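Local coordinates for surface protein SPB1 (Streptococcus agalactiae, PDB 4UZG) that forms the backbone of the group B streptococcus type 2b pilus, probably as sortase-joined subunits strengthened by an internal isopeptide bond, at residues K174-G178 with S179-S183; N267-N270 with L271-N274; T150-P153 with N154-D158. All coordinates share one frame; numbering follows the deposited sequence. Where two conformers were deposited one is given.

Contact 1 of 3, residues K174-G178 with S179-S183; sequences KKIDG and STKAS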
loop_
_atom_site.group_PDB
_atom_site.type_symbol
_atom_site.label_atom_id
_atom_site.label_comp_id
_atom_site.label_asym_id
_atom_site.label_seq_id
_atom_site.Cartn_x
_atom_site.Cartn_y
_atom_site.Cartn_z
ATOM N N LYS A 174 15.912 18.271 6.156
ATOM C CA LYS A 174 17.038 19.151 5.877
ATOM C C LYS A 174 17.535 19.742 7.172
ATOM O O LYS A 174 16.796 20.373 7.907
ATOM C CB LYS A 174 16.691 20.286 4.928
ATOM C CG LYS A 174 17.935 21.150 4.603
ATOM C CD LYS A 174 17.712 22.163 3.484
ATOM C CE LYS A 174 16.699 23.224 3.875
ATOM N NZ LYS A 174 16.316 24.116 2.734
ATOM N N LYS A 175 18.812 19.547 7.430
ATOM C CA LYS A 175 19.448 20.034 8.641
ATOM C C LYS A 175 20.234 21.298 8.319
ATOM O O LYS A 175 21.063 21.277 7.399
ATOM C CB LYS A 175 20.411 18.964 9.147
ATOM C CG LYS A 175 21.031 19.261 10.459
ATOM C CD LYS A 175 19.879 19.317 11.447
ATOM C CE LYS A 175 20.282 19.598 12.826
ATOM N NZ LYS A 175 20.896 20.935 12.984
ATOM N N ILE A 176 19.978 22.366 9.063
ATOM C CA ILE A 176 20.656 23.629 8.848
ATOM C C ILE A 176 21.158 24.237 10.153
ATOM O O ILE A 176 20.752 23.862 11.245
ATOM C CB ILE A 176 19.747 24.657 8.121
ATOM C CG1 ILE A 176 18.592 25.142 9.023
ATOM C CG2 ILE A 176 19.268 24.117 6.777
ATOM C CD1 ILE A 176 17.834 26.305 8.449
ATOM N N ASP A 177 22.059 25.196 9.997
ATOM C CA ASP A 177 22.430 26.122 11.069
ATOM C C ASP A 177 21.313 27.174 11.182
ATOM O O ASP A 177 20.968 27.817 10.195
ATOM C CB ASP A 177 23.771 26.767 10.673
ATOM C CG ASP A 177 24.300 27.754 11.679
ATOM O OD1 ASP A 177 23.578 28.683 12.089
ATOM O OD2 ASP A 177 25.502 27.632 11.972
ATOM N N GLY A 178 20.729 27.329 12.366
ATOM C CA GLY A 178 19.606 28.234 12.532
ATOM C C GLY A 178 19.921 29.691 12.243
ATOM O O GLY A 178 19.030 30.480 11.943
ATOM N N SER A 179 21.186 30.067 12.358
ATOM C CA SER A 179 21.591 31.453 12.120
ATOM C C SER A 179 21.976 31.709 10.652
ATOM O O SER A 179 21.418 32.573 9.980
ATOM C CB SER A 179 22.754 31.825 13.023
ATOM O OG SER A 179 23.136 33.154 12.789
ATOM N N THR A 180 22.924 30.935 10.146
ATOM C CA THR A 180 23.429 31.153 8.793
ATOM C C THR A 180 22.612 30.475 7.697
ATOM O O THR A 180 22.775 30.794 6.519
ATOM C CB THR A 180 24.843 30.627 8.637
ATOM O OG1 THR A 180 24.809 29.201 8.734
ATOM C CG2 THR A 180 25.769 31.230 9.693
ATOM N N LYS A 181 21.771 29.518 8.092
ATOM C CA LYS A 181 20.927 28.730 7.184
ATOM C C LYS A 181 21.718 27.747 6.324
ATOM O O LYS A 181 21.147 27.105 5.445
ATOM C CB LYS A 181 20.038 29.607 6.296
ATOM C CG LYS A 181 19.307 30.707 7.042
ATOM C CD LYS A 181 18.451 30.203 8.195
ATOM C CE LYS A 181 17.765 31.354 8.913
ATOM N NZ LYS A 181 17.000 30.897 10.103
ATOM N N ALA A 182 22.996 27.568 6.610
ATOM C CA ALA A 182 23.818 26.596 5.894
ATOM C C ALA A 182 23.353 25.184 6.178
ATOM O O ALA A 182 23.002 24.856 7.299
ATOM C CB ALA A 182 25.257 26.731 6.307
ATOM N N SER A 183 23.394 24.342 5.149
ATOM C CA SER A 183 23.101 22.937 5.297
ATOM C C SER A 183 24.242 22.242 6.023
ATOM O O SER A 183 25.407 22.553 5.779
ATOM C CB SER A 183 22.891 22.331 3.915
ATOM O OG SER A 183 21.731 22.871 3.311
#

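Contact 2 of 3, residues N267-N270 with L271-N274; sequences NSDN and LLVN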
loop_
_atom_site.group_PDB
_atom_site.type_symbol
_atom_site.label_atom_id
_atom_site.label_comp_id
_atom_site.label_asym_id
_atom_site.label_seq_id
_atom_site.Cartn_x
_atom_site.Cartn_y
_atom_site.Cartn_z
ATOM N N ASN A 267 4.933 20.468 -3.815
ATOM C CA ASN A 267 3.862 20.654 -4.793
ATOM C C ASN A 267 2.492 20.253 -4.253
ATOM O O ASN A 267 1.718 19.558 -4.915
ATOM C CB ASN A 267 4.187 19.881 -6.074
ATOM C CG ASN A 267 5.331 20.502 -6.848
ATOM O OD1 ASN A 267 5.870 21.538 -6.454
ATOM N ND2 ASN A 267 5.711 19.872 -7.956
ATOM N N SER A 268 2.218 20.693 -3.035
ATOM C CA SER A 268 0.925 20.508 -2.386
ATOM C C SER A 268 0.570 19.040 -2.128
ATOM O O SER A 268 -0.594 18.709 -1.910
ATOM C CB SER A 268 -0.173 21.202 -3.196
ATOM O OG SER A 268 0.106 22.584 -3.332
ATOM N N ASP A 269 1.577 18.168 -2.130
ATOM C CA ASP A 269 1.364 16.742 -1.893
ATOM C C ASP A 269 1.673 16.473 -0.423
ATOM O O ASP A 269 2.840 16.484 -0.006
ATOM C CB ASP A 269 2.287 15.910 -2.791
ATOM C CG ASP A 269 1.998 14.429 -2.720
ATOM O OD1 ASP A 269 1.414 13.978 -1.711
ATOM O OD2 ASP A 269 2.366 13.715 -3.681
ATOM N N ASN A 270 0.640 16.198 0.371
ATOM C CA ASN A 270 0.881 16.052 1.796
ATOM C C ASN A 270 1.559 14.728 2.180
ATOM O O ASN A 270 1.874 14.521 3.358
ATOM C CB ASN A 270 -0.389 16.304 2.606
ATOM C CG ASN A 270 -1.457 15.303 2.339
ATOM O OD1 ASN A 270 -1.190 14.185 1.901
ATOM N ND2 ASN A 270 -2.691 15.690 2.614
ATOM N N LEU A 271 1.844 13.878 1.186
ATOM C CA LEU A 271 2.628 12.648 1.416
ATOM C C LEU A 271 4.108 12.811 1.062
ATOM O O LEU A 271 4.861 11.857 1.176
ATOM C CB LEU A 271 2.003 11.466 0.676
ATOM C CG LEU A 271 0.668 10.996 1.253
ATOM C CD1 LEU A 271 0.122 9.893 0.350
ATOM C CD2 LEU A 271 0.830 10.505 2.684
ATOM N N LEU A 272 4.509 14.008 0.662
ATOM C CA LEU A 272 5.897 14.315 0.345
ATOM C C LEU A 272 6.268 15.555 1.156
ATOM O O LEU A 272 5.985 16.676 0.741
ATOM C CB LEU A 272 6.108 14.562 -1.152
ATOM C CG LEU A 272 5.713 13.426 -2.087
ATOM C CD1 LEU A 272 5.842 13.885 -3.530
ATOM C CD2 LEU A 272 6.542 12.192 -1.838
ATOM N N VAL A 273 6.875 15.356 2.324
ATOM C CA VAL A 273 7.088 16.470 3.236
ATOM C C VAL A 273 8.587 16.720 3.428
ATOM O O VAL A 273 9.432 15.835 3.246
ATOM C CB VAL A 273 6.354 16.280 4.596
ATOM C CG1 VAL A 273 4.870 16.100 4.392
ATOM C CG2 VAL A 273 6.904 15.139 5.397
ATOM N N ASN A 274 8.894 17.961 3.802
ATOM C CA ASN A 274 10.254 18.469 3.805
ATOM C C ASN A 274 10.550 19.302 5.044
ATOM O O ASN A 274 10.824 20.500 4.938
ATOM C CB ASN A 274 10.474 19.351 2.580
ATOM C CG ASN A 274 10.213 18.631 1.291
ATOM O OD1 ASN A 274 11.125 18.049 0.684
ATOM N ND2 ASN A 274 8.957 18.659 0.847
#

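Contact 3 of 3, residues T150-P153 with N154-D158; sequences TINP and NTSND. With CA (calcium ion), chain F.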
loop_
_atom_site.group_PDB
_atom_site.type_symbol
_atom_site.label_atom_id
_atom_site.label_comp_id
_atom_site.label_asym_id
_atom_site.label_seq_id
_atom_site.Cartn_x
_atom_site.Cartn_y
_atom_site.Cartn_z
ATOM N N THR A 150 -10.093 -7.315 -13.727
ATOM C CA THR A 150 -11.203 -7.376 -14.670
ATOM C C THR A 150 -12.094 -8.550 -14.267
ATOM O O THR A 150 -11.602 -9.576 -13.760
ATOM C CB THR A 150 -10.735 -7.539 -16.115
ATOM O OG1 THR A 150 -10.011 -8.761 -16.234
ATOM C CG2 THR A 150 -9.912 -6.367 -16.566
ATOM N N ILE A 151 -13.389 -8.414 -14.542
ATOM C CA ILE A 151 -14.337 -9.481 -14.337
ATOM C C ILE A 151 -15.179 -9.579 -15.618
ATOM O O ILE A 151 -15.796 -8.591 -16.029
ATOM C CB ILE A 151 -15.232 -9.247 -13.117
ATOM C CG1 ILE A 151 -14.383 -8.971 -11.857
ATOM C CG2 ILE A 151 -16.187 -10.444 -12.955
ATOM C CD1 ILE A 151 -14.195 -7.446 -11.530
ATOM N N ASN A 152 -15.193 -10.763 -16.217
ATOM C CA ASN A 152 -15.895 -10.972 -17.492
ATOM C C ASN A 152 -16.705 -12.262 -17.413
ATOM O O ASN A 152 -16.246 -13.258 -16.839
ATOM C CB ASN A 152 -14.901 -11.146 -18.638
ATOM C CG ASN A 152 -14.226 -9.858 -19.062
ATOM O OD1 ASN A 152 -14.782 -9.058 -19.794
ATOM N ND2 ASN A 152 -12.999 -9.654 -18.594
ATOM N N PRO A 153 -17.885 -12.295 -18.045
ATOM C CA PRO A 153 -18.587 -13.569 -18.232
ATOM C C PRO A 153 -17.918 -14.380 -19.315
ATOM O O PRO A 153 -17.353 -13.816 -20.257
ATOM C CB PRO A 153 -19.975 -13.112 -18.662
ATOM C CG PRO A 153 -19.697 -11.849 -19.446
ATOM C CD PRO A 153 -18.544 -11.176 -18.730
ATOM N N ASN A 154 -18.069 -15.695 -19.219
ATOM C CA ASN A 154 -17.716 -16.611 -20.304
ATOM C C ASN A 154 -16.307 -16.309 -20.805
ATOM O O ASN A 154 -15.378 -16.324 -19.994
ATOM C CB ASN A 154 -18.815 -16.607 -21.368
ATOM C CG ASN A 154 -20.111 -17.147 -20.818
ATOM O OD1 ASN A 154 -20.160 -17.695 -19.715
ATOM N ND2 ASN A 154 -21.180 -17.030 -21.604
ATOM N N THR A 155 -16.127 -16.070 -22.105
ATOM C CA THR A 155 -14.787 -15.836 -22.632
ATOM C C THR A 155 -14.570 -14.402 -23.104
ATOM O O THR A 155 -13.618 -14.104 -23.821
ATOM C CB THR A 155 -14.440 -16.800 -23.752
ATOM O OG1 THR A 155 -15.379 -16.649 -24.818
ATOM C CG2 THR A 155 -14.463 -18.230 -23.254
ATOM N N SER A 156 -15.413 -13.483 -22.670
ATOM C CA SER A 156 -15.190 -12.098 -23.023
ATOM C C SER A 156 -13.948 -11.533 -22.349
ATOM O O SER A 156 -13.594 -11.940 -21.261
ATOM C CB SER A 156 -16.380 -11.250 -22.623
ATOM O OG SER A 156 -16.149 -9.914 -23.039
ATOM N N ASN A 157 -13.290 -10.577 -23.004
ATOM C CA ASN A 157 -12.225 -9.793 -22.373
ATOM C C ASN A 157 -12.502 -8.283 -22.494
ATOM O O ASN A 157 -11.571 -7.483 -22.412
ATOM C CB ASN A 157 -10.817 -10.129 -22.912
ATOM C CG ASN A 157 -10.577 -9.595 -24.300
ATOM O OD1 ASN A 157 -11.524 -9.333 -25.032
ATOM N ND2 ASN A 157 -9.308 -9.420 -24.680
ATOM N N ASP A 158 -13.768 -7.894 -22.653
ATOM C CA ASP A 158 -14.098 -6.503 -22.902
ATOM C C ASP A 158 -14.216 -5.634 -21.646
ATOM O O ASP A 158 -14.245 -4.412 -21.745
ATOM C CB ASP A 158 -15.405 -6.383 -23.673
ATOM C CG ASP A 158 -15.326 -6.899 -25.091
ATOM O OD1 ASP A 158 -14.305 -7.422 -25.566
ATOM O OD2 ASP A 158 -16.348 -6.763 -25.787
HETATM CA CA CA F . -12.583 -8.460 -26.846
HETATM O O HOH W 1 -11.231 -7.460 -19.615
HETATM O O HOH W 2 -17.321 -8.198 -20.406
HETATM O O HOH W 3 -14.116 -10.249 -26.001
HETATM O O HOH W 4 -12.346 -10.581 -28.072
#

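Contact 1 of 3, residues K174-G178 with S179-S183
The carboxylate of D177 is the flat group here, and S179 and T180 wrap round it. The backbone N-H of S179 meets OD1 of D177 nearly along its C-O axis, at an N to OD1 distance of 2.8 Å. One face is taken by T180: its OG1 sits almost directly above CG of D177 at 3.3 Å. From the same side, T180 N gives D177 OD1 a second hydrogen bond of 3.0 Å, steeply out of the carboxylate plane. The other oxygen, OD2, is gripped from outside by the hydroxyl of Y247 and by a salt bridge to K281, which would be expected to favour the ionised acid. With CG of D177 anti to the backbone N (chi1 -180°), the group swings over the residues that follow and forms an Asx turn. T180 OG1 in turn accepts from A182 N, an ST turn.

Two main-chain bonds close the loop. K181 N donates to D177 O at 2.8 Å, and D177 N donates to A182 O at 2.9 Å, the latter in the carbonyl plane. K181 starts out away from the strand, but the bend at chi2 (-56°) curls its chain back so that NZ reaches G178 O at 2.8 Å. On the way, its CD passes CD1 of I176 at 4.0 Å.

These bonds turn the chain at the end of strand 169-177, and I176 and S183 form a single bridge as it comes back. Strand 273-279 lies alongside: T276 and E278 touch I176, and K175 NZ is joined covalently to N279 CG in an isopeptide bond, the cross-link characteristic of Gram-positive pilins.

Contact 2 of 3, residues N267-N270 with L271-N274
D269 makes both hydrogen bonds of this turn, one from its backbone and one from its side chain. L272 N donates to D269 O at 3.1 Å, closing a type I beta turn from D269 to L272; the donor stands well above the carbonyl plane. L271 N goes to the carboxylate, 2.9 Å from D269 OD1 and 35° out of its plane, so an Asx turn is laid over the beta turn. CG of D269 lies anti to the backbone N (chi1 -173°), which carries OD1 forward over the next peptide. The same oxygen also accepts from the hydroxyl of S139.

Other contacts are van der Waals. L272 lies over one face of the carboxylate, its CG above D269 CG and its CD1 3.5 Å from D269 OD2, while CB of L271 lies at the same distance from D269 OD1. The side chains of N270 and L271 run side by side, pointing the same way. Further on, CG1 of V273 touches N270 O at 3.5 Å.

Around this corner, L271 and V273 pair by backbone with Q170 of strand 169-177. The side chain of V273 packs on V256 and L258 of strand 254-258, and S139 links the turn to the loop between strands 121-131 and 146-153.

Contact 3 of 3, residues T150-P153 with N154-D158
S156 folds back on P153 through one direct hydrogen bond, S156 N to P153 O at 3.1 Å, fairly straight and in the carbonyl plane. It closes a type II' beta turn in which N154 takes the first corner with a positive phi of 50°. The carboxamide of N154 is held from outside the two segments, OD1 taking the N-H of Y36 and ND2 giving to the carbonyl of K34. S156 OG accepts from D158 N at 3.1 Å, an ST turn that holds the backbone of a calcium ligand.

A close contact without a hydrogen bond joins N152 to the far limb. S156 O sits over the face of the N152 carboxamide, 3.1 Å from CG. OD1 of N152 accepts from D159 N, just beyond the loop.

Water carries the amide's other links. One molecule donates to N152 OD1 at 2.7 Å. Another accepts from N152 ND2 at 3.0 Å and passes a weak bond to N157 O, bridging strand and loop.

The metal contacts come last along the chain. Calcium is bound by N157 OD1 at 2.3 Å and by D158 OD1 at 2.4 Å, together with two waters. One of those waters also accepts from N157 N, so the backbone helps to place a ligand. CG of N157 lies between its backbone N and carbonyl carbon (chi1 73°), and this brings its oxygen round to the same ion as that of the next residue.

All four ligands seen are oxygens, as calcium prefers, with one carboxylate supplying charge and one amide none. Both protein ligands come from adjacent, exposed residues, consistent with an ion bound at the surface, on a loop held by the turn and the waters at N152.

In the fold
From the N terminus, contact 3 comes first, closing the bend by which the chain leaves strand 146-153 on its way to 162-165 in the large sheet. Contact 1 follows at the end of strand 169-177, where the chain turns toward 188-192. Contact 2 comes last, rounding the corner into strand 273-279. The three are strictly in series: none crosses or encloses another. Contacts 1 and 2 serve neighbouring, parallel strands of one small sheet, with centres 21 Å apart. Contact 3 lies 59 Å from contact 1, centre to centre, on the opposite side of the chain's centre, and so belongs to the other end of this elongated molecule.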